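Local structure of putative SnoaL-like polyketide cyclase (3KKG) at residues D31-T36 with E55-F60. The protein is of uncharacterised function but probably acts as a lyase of the SnoaL-like polyketide cyclase family, whose members belong to the NTF2 clan. Residues are numbered along the deposited sequence; the frame is centred on the assembly and turned at random.
Sequences DVWRET and EQAIAF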
ATOM      1  N   ASP A  31     -10.619 -10.932 -20.312  1.00 22.91           N
ATOM      2  CA  ASP A  31     -10.804 -12.365 -20.286  1.00 21.70           C
ATOM      3  C   ASP A  31      -9.846 -13.021 -19.309  1.00 19.39           C
ATOM      4  O   ASP A  31     -10.199 -14.022 -18.688  1.00 19.87           O
ATOM      5  CB  ASP A  31     -10.690 -12.951 -21.687  1.00 25.33           C
ATOM      6  CG  ASP A  31     -11.878 -12.587 -22.563  1.00 28.40           C
ATOM      7  OD1 ASP A  31     -13.028 -12.415 -22.047  1.00 26.19           O
ATOM      8  OD2 ASP A  31     -11.670 -12.500 -23.791  1.00 39.87           O
ATOM      9  N   VAL A  32      -8.668 -12.423 -19.105  1.00 20.12           N
ATOM     10  CA  VAL A  32      -7.729 -12.933 -18.096  1.00 19.05           C
ATOM     11  C   VAL A  32      -8.334 -12.710 -16.690  1.00 20.26           C
ATOM     12  O   VAL A  32      -8.289 -13.570 -15.820  1.00 18.61           O
ATOM     13  CB  VAL A  32      -6.310 -12.279 -18.189  1.00 18.74           C
ATOM     14  CG1 VAL A  32      -5.410 -12.738 -17.005  1.00 20.48           C
ATOM     15  CG2 VAL A  32      -5.646 -12.592 -19.538  1.00 22.66           C
ATOM     16  N   TRP A  33      -8.893 -11.529 -16.467  1.00 17.75           N
ATOM     17  CA  TRP A  33      -9.590 -11.286 -15.210  1.00 18.60           C
ATOM     18  C   TRP A  33     -10.732 -12.302 -14.996  1.00 20.04           C
ATOM     19  O   TRP A  33     -10.889 -12.858 -13.914  1.00 19.24           O
ATOM     20  CB  TRP A  33     -10.130  -9.859 -15.145  1.00 18.78           C
ATOM     21  CG  TRP A  33      -9.123  -8.808 -14.775  1.00 17.65           C
ATOM     22  CD1 TRP A  33      -7.855  -8.698 -15.237  1.00 18.35           C
ATOM     23  CD2 TRP A  33      -9.310  -7.718 -13.868  1.00 17.47           C
ATOM     24  NE1 TRP A  33      -7.226  -7.620 -14.655  1.00 18.17           N
ATOM     25  CE2 TRP A  33      -8.093  -7.003 -13.818  1.00 17.03           C
ATOM     26  CE3 TRP A  33     -10.374  -7.280 -13.070  1.00 17.90           C
ATOM     27  CZ2 TRP A  33      -7.924  -5.867 -13.033  1.00 17.49           C
ATOM     28  CZ3 TRP A  33     -10.199  -6.173 -12.289  1.00 19.43           C
ATOM     29  CH2 TRP A  33      -9.008  -5.464 -12.298  1.00 18.10           C
ATOM     30  N   ARG A  34     -11.518 -12.555 -16.040  1.00 21.09           N
ATOM     31  CA  ARG A  34     -12.642 -13.493 -15.914  1.00 21.67           C
ATOM     32  C   ARG A  34     -12.212 -14.925 -15.605  1.00 21.64           C
ATOM     33  O   ARG A  34     -12.927 -15.643 -14.919  1.00 25.46           O
ATOM     34  CB  ARG A  34     -13.526 -13.456 -17.154  1.00 22.16           C
ATOM     35  CG  ARG A  34     -14.234 -12.130 -17.321  1.00 21.31           C
ATOM     36  CD  ARG A  34     -15.112 -12.086 -18.543  1.00 22.95           C
ATOM     37  NE  ARG A  34     -15.718 -10.757 -18.696  1.00 20.82           N
ATOM     38  CZ  ARG A  34     -15.464  -9.899 -19.686  1.00 21.28           C
ATOM     39  NH1 ARG A  34     -14.627 -10.185 -20.676  1.00 25.45           N
ATOM     40  NH2 ARG A  34     -16.066  -8.725 -19.688  1.00 25.45           N
ATOM     41  N   GLU A  35     -11.040 -15.332 -16.077  1.00 21.89           N
ATOM     42  CA  GLU A  35     -10.518 -16.660 -15.736  1.00 23.08           C
ATOM     43  C   GLU A  35      -9.789 -16.754 -14.392  1.00 22.73           C
ATOM     44  O   GLU A  35      -9.631 -17.833 -13.838  1.00 24.41           O
ATOM     45  CB  GLU A  35      -9.656 -17.211 -16.854  1.00 27.97           C
ATOM     46  CG  GLU A  35      -8.341 -16.546 -17.159  1.00 30.45           C
ATOM     47  CD  GLU A  35      -7.712 -17.148 -18.437  1.00 36.13           C
ATOM     48  OE1 GLU A  35      -7.522 -18.382 -18.464  1.00 43.50           O
ATOM     49  OE2 GLU A  35      -7.457 -16.409 -19.419  1.00 46.43           O
ATOM     50  N   THR A  36      -9.376 -15.612 -13.852  1.00 20.80           N
ATOM     51  CA  THR A  36      -8.568 -15.544 -12.625  1.00 21.13           C
ATOM     52  C   THR A  36      -9.380 -15.237 -11.356  1.00 19.72           C
ATOM     53  O   THR A  36      -9.103 -15.730 -10.262  1.00 21.27           O
ATOM     54  CB  THR A  36      -7.496 -14.425 -12.838  1.00 19.68           C
ATOM     55  OG1 THR A  36      -6.670 -14.815 -13.953  1.00 24.49           O
ATOM     56  CG2 THR A  36      -6.580 -14.273 -11.628  1.00 24.07           C
ATOM     57  N   GLU A  55     -17.693  -8.203 -13.143  1.00 18.43           N
ATOM     58  CA  GLU A  55     -17.930  -7.278 -14.246  1.00 19.44           C
ATOM     59  C   GLU A  55     -17.843  -5.823 -13.795  1.00 17.93           C
ATOM     60  O   GLU A  55     -17.304  -4.969 -14.521  1.00 19.28           O
ATOM     61  CB  GLU A  55     -19.267  -7.534 -14.898  1.00 19.84           C
ATOM     62  CG  GLU A  55     -19.336  -8.873 -15.605  1.00 21.37           C
ATOM     63  CD  GLU A  55     -18.223  -9.066 -16.599  1.00 20.52           C
ATOM     64  OE1 GLU A  55     -17.904  -8.109 -17.325  1.00 26.37           O
ATOM     65  OE2 GLU A  55     -17.658 -10.180 -16.648  1.00 26.88           O
ATOM     66  N   GLN A  56     -18.348  -5.563 -12.588  1.00 19.33           N
ATOM     67  CA  GLN A  56     -18.266  -4.218 -11.979  1.00 18.58           C
ATOM     68  C   GLN A  56     -16.819  -3.830 -11.740  1.00 17.94           C
ATOM     69  O   GLN A  56     -16.396  -2.693 -12.028  1.00 19.25           O
ATOM     70  CB  GLN A  56     -19.047  -4.190 -10.676  1.00 19.86           C
ATOM     71  CG  GLN A  56     -20.574  -4.341 -10.856  1.00 23.02           C
ATOM     72  CD  GLN A  56     -21.078  -5.793 -10.901  1.00 20.86           C
ATOM     73  OE1 GLN A  56     -20.315  -6.741 -11.035  1.00 21.58           O
ATOM     74  NE2 GLN A  56     -22.404  -5.953 -10.839  1.00 23.16           N
ATOM     75  N   ALA A  57     -16.051  -4.780 -11.223  1.00 18.02           N
ATOM     76  CA  ALA A  57     -14.648  -4.511 -10.968  1.00 17.25           C
ATOM     77  C   ALA A  57     -13.845  -4.309 -12.259  1.00 16.84           C
ATOM     78  O   ALA A  57     -12.953  -3.456 -12.349  1.00 18.38           O
ATOM     79  CB  ALA A  57     -14.047  -5.648 -10.157  1.00 18.19           C
ATOM     80  N   ILE A  58     -14.139  -5.103 -13.270  1.00 18.77           N
ATOM     81  CA  ILE A  58     -13.571  -4.888 -14.579  1.00 18.61           C
ATOM     82  C   ILE A  58     -13.898  -3.508 -15.155  1.00 18.58           C
ATOM     83  O   ILE A  58     -13.032  -2.834 -15.689  1.00 18.61           O
ATOM     84  CB  ILE A  58     -14.039  -6.018 -15.567  1.00 18.51           C
ATOM     85  CG1 ILE A  58     -13.303  -7.328 -15.273  1.00 17.52           C
ATOM     86  CG2 ILE A  58     -13.850  -5.627 -17.065  1.00 20.99           C
ATOM     87  CD1 ILE A  58     -13.854  -8.499 -16.089  1.00 18.35           C
ATOM     88  N   ALA A  59     -15.159  -3.106 -15.052  1.00 17.89           N
ATOM     89  CA  ALA A  59     -15.577  -1.787 -15.519  1.00 18.57           C
ATOM     90  C   ALA A  59     -14.800  -0.661 -14.840  1.00 19.83           C
ATOM     91  O   ALA A  59     -14.401   0.299 -15.487  1.00 20.19           O
ATOM     92  CB  ALA A  59     -17.080  -1.617 -15.300  1.00 19.61           C
ATOM     93  N   PHE A  60     -14.589  -0.799 -13.539  1.00 19.08           N
ATOM     94  CA  PHE A  60     -13.852   0.191 -12.767  1.00 18.64           C
ATOM     95  C   PHE A  60     -12.401   0.241 -13.262  1.00 18.49           C
ATOM     96  O   PHE A  60     -11.796   1.323 -13.433  1.00 19.20           O
ATOM     97  CB  PHE A  60     -13.925  -0.149 -11.277  1.00 20.06           C
ATOM     98  CG  PHE A  60     -13.188   0.810 -10.400  1.00 21.76           C
ATOM     99  CD1 PHE A  60     -13.781   1.974  -9.983  1.00 25.43           C
ATOM    100  CD2 PHE A  60     -11.884   0.566 -10.027  1.00 20.06           C
ATOM    101  CE1 PHE A  60     -13.081   2.866  -9.177  1.00 30.19           C
ATOM    102  CE2 PHE A  60     -11.176   1.480  -9.213  1.00 24.02           C
ATOM    103  CZ  PHE A  60     -11.766   2.608  -8.799  1.00 27.91           C
TER
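The short helical segments 31-36 and 55-60 run roughly antiparallel, at 146° between their N-to-C directions, and their axes come no closer than 10.6 Å, a separation bridged by side chains from both helices. Arg34 does so with a chain extended from CG to NE, and grips Glu55 side-on with two nitrogens, NE to OE2 at 2.9 Å and NH2 to OE1 at 3.1 Å. Both bonds are nearly straight and use the syn lone pairs of the carboxylate; its plane lies only 12° from that of the guanidinium, the geometry of a bidentate salt bridge. Glu55 gets there by bending at chi2 (-54°), crossing the arginine at about a right angle. On its own helix Arg34 NH1 reaches Asp31 OD1 at 3.1 Å, a more bent bond that meets the oxygen from above the carboxylate plane, so two acids probably stabilise the one positive charge and hold its rotation. In the cone-like α+β fold of the NTF2 clan, helices 29-36 and 54-67 pack beside strand 41-45, whose Phe41 touches both Trp33 and Ala57. Between the indole and the ion pair, Ile58 CG1 lies 3.7 Å from Trp33 CE3, approaching the indole obliquely, while Ile58 CD1 sits over one guanidinium face and 3.9 Å from Arg34 CG. An alanine at Ile58 would remove both contacts and would probably loosen the indole and the arginine chain alike. Trp33 CZ3 extends further, to 3.9 Å from the carbonyl O of Ala57, and the buried indole NE1 is satisfied by a hydrogen bond to Gly22 O.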